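Long-range contacts in separin (Saccharomyces cerevisiae, PDB 5U1T), which cleaves the cohesin subunit MCD1/SCC1 at the onset of anaphase as a caspase-like cysteine protease, allowing chromosomes to segregate: residues A[1242-1247]-A[1376-1380]; A[1155-1159]-A[1288-1292]. All coordinates share one frame; numbering follows the deposited sequence.

Contact 1 of 2, residues A[1242-1247]-A[1376-1380]; sequences QGFFSP and FLKDL
The Phe1376 ring carries Gln1242 over one face, with CB of the glutamine 4.1 Å above the ring plane and displaced toward its rim. The Phe1245 ring in turn takes CE1 of Phe1376 over a face, and CE1 lies 3.3 Å from Phe1245 CD2. The two phenyl planes are inclined at 43° and their centroids are 5.1 Å apart, an oblique pairing. CG of Phe1376 sits between its backbone N and carbonyl carbon (chi1 59°), which turns the ring back toward the 1242-1247 segment. Gln1242 suits its place because its apolar stem and its flat amide, inclined 37° to the ring, can both lie against the CD2 side of Phe1376. The amide comes closest there, OE1 passing 3.4 Å from CD2 of Phe1376, while its polar atoms keep weak hydrogen bonds to Lys1306 and Glu1234 O. Leucines complete the apolar surface: CD2 of Leu1377 meets Phe1245 CD1 at 3.7 Å, and CD2 of Leu1380 meets Pro1247 CG at 3.6 Å, the side chains of the latter pair crossing at about a right angle. The two leucines begin and end a type I beta turn, closed by the 2.9 Å bond from Leu1380 N to Leu1377 O, so Leu1380 points at the partner loop and Leu1377 reaches it with its CD2 methyl. Opposite them, a short 3-10 turn brings Gln1242 and Phe1245 to the same front. Around this loop-to-loop contact, Phe1238 meets Phe1376 edge-to-face just beyond helix 1209-1237, and Phe1245 also packs on Leu1148 of strand 1146-1152. Pro1247 hydrogen-bonds through its backbone to Ile1355, and the two loops run on into strands 1248-1249 and 1382-1385, both of which pair with strand 1353-1362.

Contact 2 of 2, residues A[1155-1159]-A[1288-1292]; sequences RKRRT and WVIEL
Arg1155 and Arg1157 both swing CG away from the backbone N (chi1 -168° in Arg1157), and bends farther along, at chi2 and chi3 in Arg1155 and at chi3 in Arg1157, bring both guanidinium groups to one carboxylate, that of Glu1291. The glutamate is extended beyond CG and comes from the opposite direction. Arg1157 grips it end-on with two nitrogens: NH1 reaches OE2 on its syn lone pair at 2.8 Å, tilted out of the guanidinium plane, and NH2 reaches OE1 at 3.0 Å in a nearly straight bond (172°) that lies in that plane. OE1 has a second cation, as Arg1155 NH2 forms a salt bridge to it at 2.8 Å. The Arg1157 guanidinium is also sandwiched, with Trp1288 CB 3.7 Å above one face and Arg1155 CG 3.6 Å from the other, which should limit its freedom to turn.

The arginines belong to a beta-hairpin, strands 1146-1152 and 1157-1163, where Lys1156 and Arg1157 together face Glu1152 in a G1 beta bulge. The 1288-1292 part of the helix runs at 76° to strand segment 1157-1159, laying Trp1288 and Glu1291, one turn apart, against it. Arg1157 NH1 has a further salt bridge to Glu1152, so this arginine ties hairpin and helix together. A leucine in its place would probably leave the largely buried Glu1291 leaning on Arg1155 alone of the pair, and Glu1152 without this cationic mate.

Farther along the strand, Thr1159 turns its methyl onto the indole: CG2 stands 3.4 Å from the centroid of the five-membered ring of Trp1288, almost on the ring normal, a CH-pi contact. A threonine suits the place because its methyl can lie on the indole face that reaches across from the helix. The opposite face of the indole is covered by Val1289 CG2, and NE1 donates a hydrogen bond to Pro963 O.

How the contacts relate
Contacts 1 and 2 lie about 15 Å apart, centre to centre, around the same seven-stranded mixed sheet, away from the predicted catalytic Cys1497. Contact 2 is the more buried, although Arg1155 at its margin is exposed; contact 1 is partly buried and joins two loops leading into strands. Their chemistry differs accordingly: aromatic and aliphatic groups fit together in contact 1, whereas contact 2 pairs a helix with a hairpin through an ionic cluster and an indole face. Residues 1242-1247 bridge the two. Phe1244, turned from the 1376-1380 loop, packs against Thr1159 and Trp1288, while Leu1292 CD2 approaches the Gly1243 backbone at 3.7 Å from its C atom.

Contact 1 of 2, residues A[1242-1247]-A[1376-1380]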
ATOM      1  N   GLN A1242     -40.143  18.333  40.711  1.00 60.40           N
ATOM      2  CA  GLN A1242     -40.649  19.037  39.562  1.00 60.43           C
ATOM      3  C   GLN A1242     -40.451  20.513  39.799  1.00 60.78           C
ATOM      4  O   GLN A1242     -40.503  21.295  38.887  1.00 63.71           O
ATOM      5  CB  GLN A1242     -42.113  18.745  39.354  1.00 56.68           C
ATOM      6  CG  GLN A1242     -42.432  17.301  39.102  1.00 60.72           C
ATOM      7  CD  GLN A1242     -43.825  17.123  38.581  1.00 66.35           C
ATOM      8  OE1 GLN A1242     -44.584  18.061  38.518  1.00 66.65           O
ATOM      9  NE2 GLN A1242     -44.166  15.915  38.204  1.00 66.25           N
ATOM     10  N   GLY A1243     -40.255  20.884  41.050  1.00 55.54           N
ATOM     11  CA  GLY A1243     -40.001  22.264  41.425  1.00 52.40           C
ATOM     12  C   GLY A1243     -38.661  22.840  41.002  1.00 57.18           C
ATOM     13  O   GLY A1243     -38.473  24.063  41.027  1.00 54.84           O
ATOM     14  N   PHE A1244     -37.732  21.959  40.613  1.00 57.17           N
ATOM     15  CA  PHE A1244     -36.433  22.357  40.083  1.00 52.14           C
ATOM     16  C   PHE A1244     -36.663  23.143  38.792  1.00 57.25           C
ATOM     17  O   PHE A1244     -35.879  24.023  38.433  1.00 52.54           O
ATOM     18  CB  PHE A1244     -35.565  21.112  39.839  1.00 57.62           C
ATOM     19  CG  PHE A1244     -34.091  21.397  39.593  1.00 54.32           C
ATOM     20  CD1 PHE A1244     -33.241  21.689  40.651  1.00 51.51           C
ATOM     21  CD2 PHE A1244     -33.560  21.329  38.316  1.00 48.91           C
ATOM     22  CE1 PHE A1244     -31.898  21.928  40.436  1.00 54.44           C
ATOM     23  CE2 PHE A1244     -32.209  21.560  38.092  1.00 55.39           C
ATOM     24  CZ  PHE A1244     -31.377  21.857  39.150  1.00 56.56           C
ATOM     25  N   PHE A1245     -37.765  22.830  38.114  1.00 52.69           N
ATOM     26  CA  PHE A1245     -38.117  23.489  36.863  1.00 56.54           C
ATOM     27  C   PHE A1245     -38.970  24.739  37.056  1.00 60.74           C
ATOM     28  O   PHE A1245     -39.230  25.473  36.095  1.00 52.49           O
ATOM     29  CB  PHE A1245     -38.856  22.513  35.949  1.00 54.20           C
ATOM     30  CG  PHE A1245     -37.978  21.463  35.382  1.00 59.21           C
ATOM     31  CD1 PHE A1245     -37.234  21.718  34.230  1.00 61.30           C
ATOM     32  CD2 PHE A1245     -37.858  20.233  36.015  1.00 55.35           C
ATOM     33  CE1 PHE A1245     -36.401  20.758  33.708  1.00 60.35           C
ATOM     34  CE2 PHE A1245     -37.032  19.262  35.508  1.00 62.61           C
ATOM     35  CZ  PHE A1245     -36.301  19.515  34.352  1.00 64.33           C
ATOM     36  N   SER A1246     -39.402  24.974  38.289  1.00 60.38           N
ATOM     37  CA  SER A1246     -40.369  26.030  38.541  1.00 60.22           C
ATOM     38  C   SER A1246     -39.808  27.415  38.224  1.00 59.81           C
ATOM     39  O   SER A1246     -38.679  27.760  38.611  1.00 59.60           O
ATOM     40  CB  SER A1246     -40.865  25.984  39.990  1.00 61.35           C
ATOM     41  OG  SER A1246     -41.450  27.217  40.355  1.00 55.21           O
ATOM     42  N   PRO A1247     -40.604  28.211  37.500  1.00 53.07           N
ATOM     43  CA  PRO A1247     -40.239  29.571  37.116  1.00 57.79           C
ATOM     44  C   PRO A1247     -40.400  30.562  38.257  1.00 69.53           C
ATOM     45  O   PRO A1247     -40.072  31.725  38.050  1.00 71.47           O
ATOM     46  CB  PRO A1247     -41.218  29.880  35.989  1.00 56.79           C
ATOM     47  CG  PRO A1247     -42.402  29.057  36.308  1.00 56.24           C
ATOM     48  CD  PRO A1247     -41.878  27.791  36.893  1.00 51.61           C
ATOM     49  N   PHE A1376     -45.484  20.221  33.881  1.00 53.65           N
ATOM     50  CA  PHE A1376     -44.775  21.301  34.548  1.00 51.11           C
ATOM     51  C   PHE A1376     -43.890  22.123  33.608  1.00 53.75           C
ATOM     52  O   PHE A1376     -43.220  23.043  34.046  1.00 52.34           O
ATOM     53  CB  PHE A1376     -43.943  20.752  35.710  1.00 58.94           C
ATOM     54  CG  PHE A1376     -42.910  19.711  35.320  1.00 56.77           C
ATOM     55  CD1 PHE A1376     -41.624  20.089  34.959  1.00 57.81           C
ATOM     56  CD2 PHE A1376     -43.212  18.354  35.373  1.00 59.00           C
ATOM     57  CE1 PHE A1376     -40.654  19.119  34.613  1.00 58.77           C
ATOM     58  CE2 PHE A1376     -42.254  17.383  35.028  1.00 59.14           C
ATOM     59  CZ  PHE A1376     -40.978  17.766  34.656  1.00 55.67           C
ATOM     60  N   LEU A1377     -43.888  21.803  32.317  1.00 57.05           N
ATOM     61  CA  LEU A1377     -43.140  22.611  31.347  1.00 54.65           C
ATOM     62  C   LEU A1377     -44.052  23.292  30.327  1.00 57.54           C
ATOM     63  O   LEU A1377     -43.717  24.359  29.831  1.00 52.37           O
ATOM     64  CB  LEU A1377     -42.098  21.759  30.613  1.00 52.78           C
ATOM     65  CG  LEU A1377     -40.937  21.270  31.483  1.00 55.74           C
ATOM     66  CD1 LEU A1377     -39.849  20.610  30.656  1.00 58.75           C
ATOM     67  CD2 LEU A1377     -40.375  22.413  32.332  1.00 54.19           C
ATOM     68  N   LYS A1378     -45.214  22.693  30.064  1.00 53.02           N
ATOM     69  CA  LYS A1378     -46.054  23.072  28.930  1.00 58.32           C
ATOM     70  C   LYS A1378     -46.564  24.519  28.932  1.00 60.88           C
ATOM     71  O   LYS A1378     -46.938  25.048  27.881  1.00 69.03           O
ATOM     72  CB  LYS A1378     -47.236  22.100  28.815  1.00 59.29           C
ATOM     73  CG  LYS A1378     -48.387  22.349  29.728  1.00 62.52           C
ATOM     74  CD  LYS A1378     -49.236  21.089  29.811  1.00 70.55           C
ATOM     75  CE  LYS A1378     -50.440  21.279  30.762  1.00 84.26           C
ATOM     76  NZ  LYS A1378     -51.008  19.980  31.315  1.00 81.22           N
ATOM     77  N   ASP A1379     -46.549  25.177  30.083  1.00 64.09           N
ATOM     78  CA  ASP A1379     -47.000  26.562  30.138  1.00 63.02           C
ATOM     79  C   ASP A1379     -45.840  27.557  30.244  1.00 60.94           C
ATOM     80  O   ASP A1379     -46.061  28.746  30.429  1.00 64.26           O
ATOM     81  CB  ASP A1379     -47.973  26.753  31.309  1.00 63.25           C
ATOM     82  CG  ASP A1379     -49.266  25.953  31.135  1.00 68.46           C
ATOM     83  OD1 ASP A1379     -49.796  25.904  29.998  1.00 73.63           O
ATOM     84  OD2 ASP A1379     -49.757  25.372  32.127  1.00 77.95           O
ATOM     85  N   LEU A1380     -44.610  27.078  30.107  1.00 58.80           N
ATOM     86  CA  LEU A1380     -43.435  27.933  30.294  1.00 63.56           C
ATOM     87  C   LEU A1380     -42.887  28.492  28.978  1.00 60.10           C
ATOM     88  O   LEU A1380     -42.963  27.848  27.942  1.00 68.46           O
ATOM     89  CB  LEU A1380     -42.315  27.162  31.023  1.00 57.99           C
ATOM     90  CG  LEU A1380     -42.472  26.642  32.465  1.00 56.41           C
ATOM     91  CD1 LEU A1380     -41.119  26.571  33.152  1.00 51.18           C
ATOM     92  CD2 LEU A1380     -43.424  27.472  33.280  1.00 49.57           C
TER

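Contact 2 of 2, residues A[1155-1159]-A[1288-1292]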
ATOM      1  N   ARG A1155     -29.560  34.968  40.571  1.00 72.43           N
ATOM      2  CA  ARG A1155     -29.354  34.486  41.933  1.00 63.17           C
ATOM      3  C   ARG A1155     -27.902  34.062  42.168  1.00 67.07           C
ATOM      4  O   ARG A1155     -27.512  33.752  43.294  1.00 69.88           O
ATOM      5  CB  ARG A1155     -30.304  33.318  42.216  1.00 64.63           C
ATOM      6  CG  ARG A1155     -30.433  32.899  43.695  1.00 76.08           C
ATOM      7  CD  ARG A1155     -30.855  34.062  44.623  1.00 85.32           C
ATOM      8  NE  ARG A1155     -31.704  33.640  45.750  1.00 85.13           N
ATOM      9  CZ  ARG A1155     -31.282  32.913  46.791  1.00 90.58           C
ATOM     10  NH1 ARG A1155     -30.005  32.503  46.845  1.00 84.64           N
ATOM     11  NH2 ARG A1155     -32.138  32.572  47.775  1.00 88.46           N
ATOM     12  N   LYS A1156     -27.110  34.060  41.097  1.00 71.55           N
ATOM     13  CA  LYS A1156     -25.716  33.596  41.118  1.00 71.96           C
ATOM     14  C   LYS A1156     -25.574  32.189  41.718  1.00 69.92           C
ATOM     15  O   LYS A1156     -24.652  31.912  42.489  1.00 68.02           O
ATOM     16  CB  LYS A1156     -24.833  34.579  41.883  1.00 70.02           C
ATOM     17  CG  LYS A1156     -24.953  36.014  41.409  1.00 74.61           C
ATOM     18  CD  LYS A1156     -24.475  36.213  39.968  1.00 75.86           C
ATOM     19  CE  LYS A1156     -24.815  37.632  39.500  1.00 76.63           C
ATOM     20  NZ  LYS A1156     -24.544  37.864  38.065  1.00 74.19           N
ATOM     21  N   ARG A1157     -26.475  31.298  41.329  1.00 68.44           N
ATOM     22  CA  ARG A1157     -26.602  30.010  41.980  1.00 67.97           C
ATOM     23  C   ARG A1157     -26.477  28.871  40.971  1.00 65.91           C
ATOM     24  O   ARG A1157     -26.974  28.959  39.844  1.00 55.27           O
ATOM     25  CB  ARG A1157     -27.944  29.940  42.726  1.00 60.83           C
ATOM     26  CG  ARG A1157     -28.057  28.777  43.672  1.00 64.04           C
ATOM     27  CD  ARG A1157     -29.066  29.063  44.743  1.00 66.80           C
ATOM     28  NE  ARG A1157     -30.388  29.200  44.158  1.00 65.76           N
ATOM     29  CZ  ARG A1157     -31.477  29.563  44.823  1.00 67.22           C
ATOM     30  NH1 ARG A1157     -32.631  29.649  44.173  1.00 66.72           N
ATOM     31  NH2 ARG A1157     -31.421  29.826  46.126  1.00 64.77           N
ATOM     32  N   ARG A1158     -25.795  27.817  41.387  1.00 63.96           N
ATOM     33  CA  ARG A1158     -25.560  26.652  40.573  1.00 61.64           C
ATOM     34  C   ARG A1158     -25.961  25.422  41.317  1.00 61.07           C
ATOM     35  O   ARG A1158     -25.411  25.133  42.346  1.00 60.25           O
ATOM     36  CB  ARG A1158     -24.078  26.525  40.343  1.00 63.53           C
ATOM     37  CG  ARG A1158     -23.636  26.678  38.916  1.00 74.27           C
ATOM     38  CD  ARG A1158     -22.139  26.872  38.878  1.00 77.19           C
ATOM     39  NE  ARG A1158     -21.766  28.011  38.065  1.00 82.53           N
ATOM     40  CZ  ARG A1158     -21.054  29.025  38.511  1.00 81.80           C
ATOM     41  NH1 ARG A1158     -20.753  30.018  37.712  1.00 85.67           N
ATOM     42  NH2 ARG A1158     -20.642  29.037  39.755  1.00 79.85           N
ATOM     43  N   THR A1159     -26.891  24.663  40.783  1.00 59.33           N
ATOM     44  CA  THR A1159     -27.315  23.444  41.460  1.00 58.65           C
ATOM     45  C   THR A1159     -27.508  22.329  40.455  1.00 56.71           C
ATOM     46  O   THR A1159     -27.705  22.572  39.274  1.00 57.51           O
ATOM     47  CB  THR A1159     -28.615  23.656  42.269  1.00 54.30           C
ATOM     48  OG1 THR A1159     -29.694  23.958  41.383  1.00 56.67           O
ATOM     49  CG2 THR A1159     -28.451  24.812  43.227  1.00 60.50           C
ATOM     50  N   TRP A1288     -31.789  26.426  48.490  1.00 55.75           N
ATOM     51  CA  TRP A1288     -32.563  26.101  47.302  1.00 55.25           C
ATOM     52  C   TRP A1288     -33.353  24.832  47.532  1.00 53.69           C
ATOM     53  O   TRP A1288     -34.347  24.598  46.856  1.00 56.36           O
ATOM     54  CB  TRP A1288     -31.673  25.961  46.066  1.00 51.77           C
ATOM     55  CG  TRP A1288     -30.747  24.785  46.091  1.00 52.54           C
ATOM     56  CD1 TRP A1288     -29.468  24.782  46.544  1.00 54.06           C
ATOM     57  CD2 TRP A1288     -31.021  23.441  45.648  1.00 50.60           C
ATOM     58  NE1 TRP A1288     -28.922  23.529  46.413  1.00 52.67           N
ATOM     59  CE2 TRP A1288     -29.850  22.684  45.868  1.00 51.86           C
ATOM     60  CE3 TRP A1288     -32.136  22.806  45.084  1.00 51.23           C
ATOM     61  CZ2 TRP A1288     -29.754  21.324  45.540  1.00 49.13           C
ATOM     62  CZ3 TRP A1288     -32.041  21.443  44.764  1.00 54.29           C
ATOM     63  CH2 TRP A1288     -30.858  20.723  44.998  1.00 53.08           C
ATOM     64  N   VAL A1289     -32.917  24.017  48.487  1.00 50.83           N
ATOM     65  CA  VAL A1289     -33.650  22.803  48.848  1.00 53.22           C
ATOM     66  C   VAL A1289     -34.896  23.160  49.656  1.00 57.54           C
ATOM     67  O   VAL A1289     -35.984  22.623  49.425  1.00 51.90           O
ATOM     68  CB  VAL A1289     -32.777  21.832  49.659  1.00 48.90           C
ATOM     69  CG1 VAL A1289     -33.586  20.624  50.138  1.00 46.43           C
ATOM     70  CG2 VAL A1289     -31.554  21.394  48.839  1.00 55.35           C
ATOM     71  N   ILE A1290     -34.707  24.078  50.603  1.00 56.65           N
ATOM     72  CA  ILE A1290     -35.793  24.629  51.388  1.00 53.80           C
ATOM     73  C   ILE A1290     -36.791  25.309  50.466  1.00 53.05           C
ATOM     74  O   ILE A1290     -37.990  25.119  50.625  1.00 52.71           O
ATOM     75  CB  ILE A1290     -35.267  25.621  52.454  1.00 59.57           C
ATOM     76  CG1 ILE A1290     -34.184  24.945  53.301  1.00 57.73           C
ATOM     77  CG2 ILE A1290     -36.391  26.130  53.351  1.00 54.04           C
ATOM     78  CD1 ILE A1290     -33.510  25.880  54.297  1.00 54.68           C
ATOM     79  N   GLU A1291     -36.295  26.064  49.481  1.00 56.46           N
ATOM     80  CA  GLU A1291     -37.160  26.798  48.547  1.00 54.22           C
ATOM     81  C   GLU A1291     -38.100  25.882  47.787  1.00 52.35           C
ATOM     82  O   GLU A1291     -39.165  26.297  47.352  1.00 57.34           O
ATOM     83  CB  GLU A1291     -36.337  27.606  47.544  1.00 55.08           C
ATOM     84  CG  GLU A1291     -35.696  28.840  48.130  1.00 65.17           C
ATOM     85  CD  GLU A1291     -34.691  29.477  47.189  1.00 65.83           C
ATOM     86  OE1 GLU A1291     -33.930  30.386  47.624  1.00 68.94           O
ATOM     87  OE2 GLU A1291     -34.666  29.063  46.010  1.00 68.02           O
ATOM     88  N   LEU A1292     -37.699  24.632  47.614  1.00 57.88           N
ATOM     89  CA  LEU A1292     -38.519  23.687  46.870  1.00 57.08           C
ATOM     90  C   LEU A1292     -39.864  23.489  47.558  1.00 55.45           C
ATOM     91  O   LEU A1292     -40.860  23.244  46.897  1.00 56.87           O
ATOM     92  CB  LEU A1292     -37.801  22.348  46.718  1.00 52.09           C
ATOM     93  CG  LEU A1292     -36.664  22.284  45.699  1.00 52.64           C
ATOM     94  CD1 LEU A1292     -36.073  20.887  45.679  1.00 42.42           C
ATOM     95  CD2 LEU A1292     -37.174  22.690  44.333  1.00 44.88           C
TER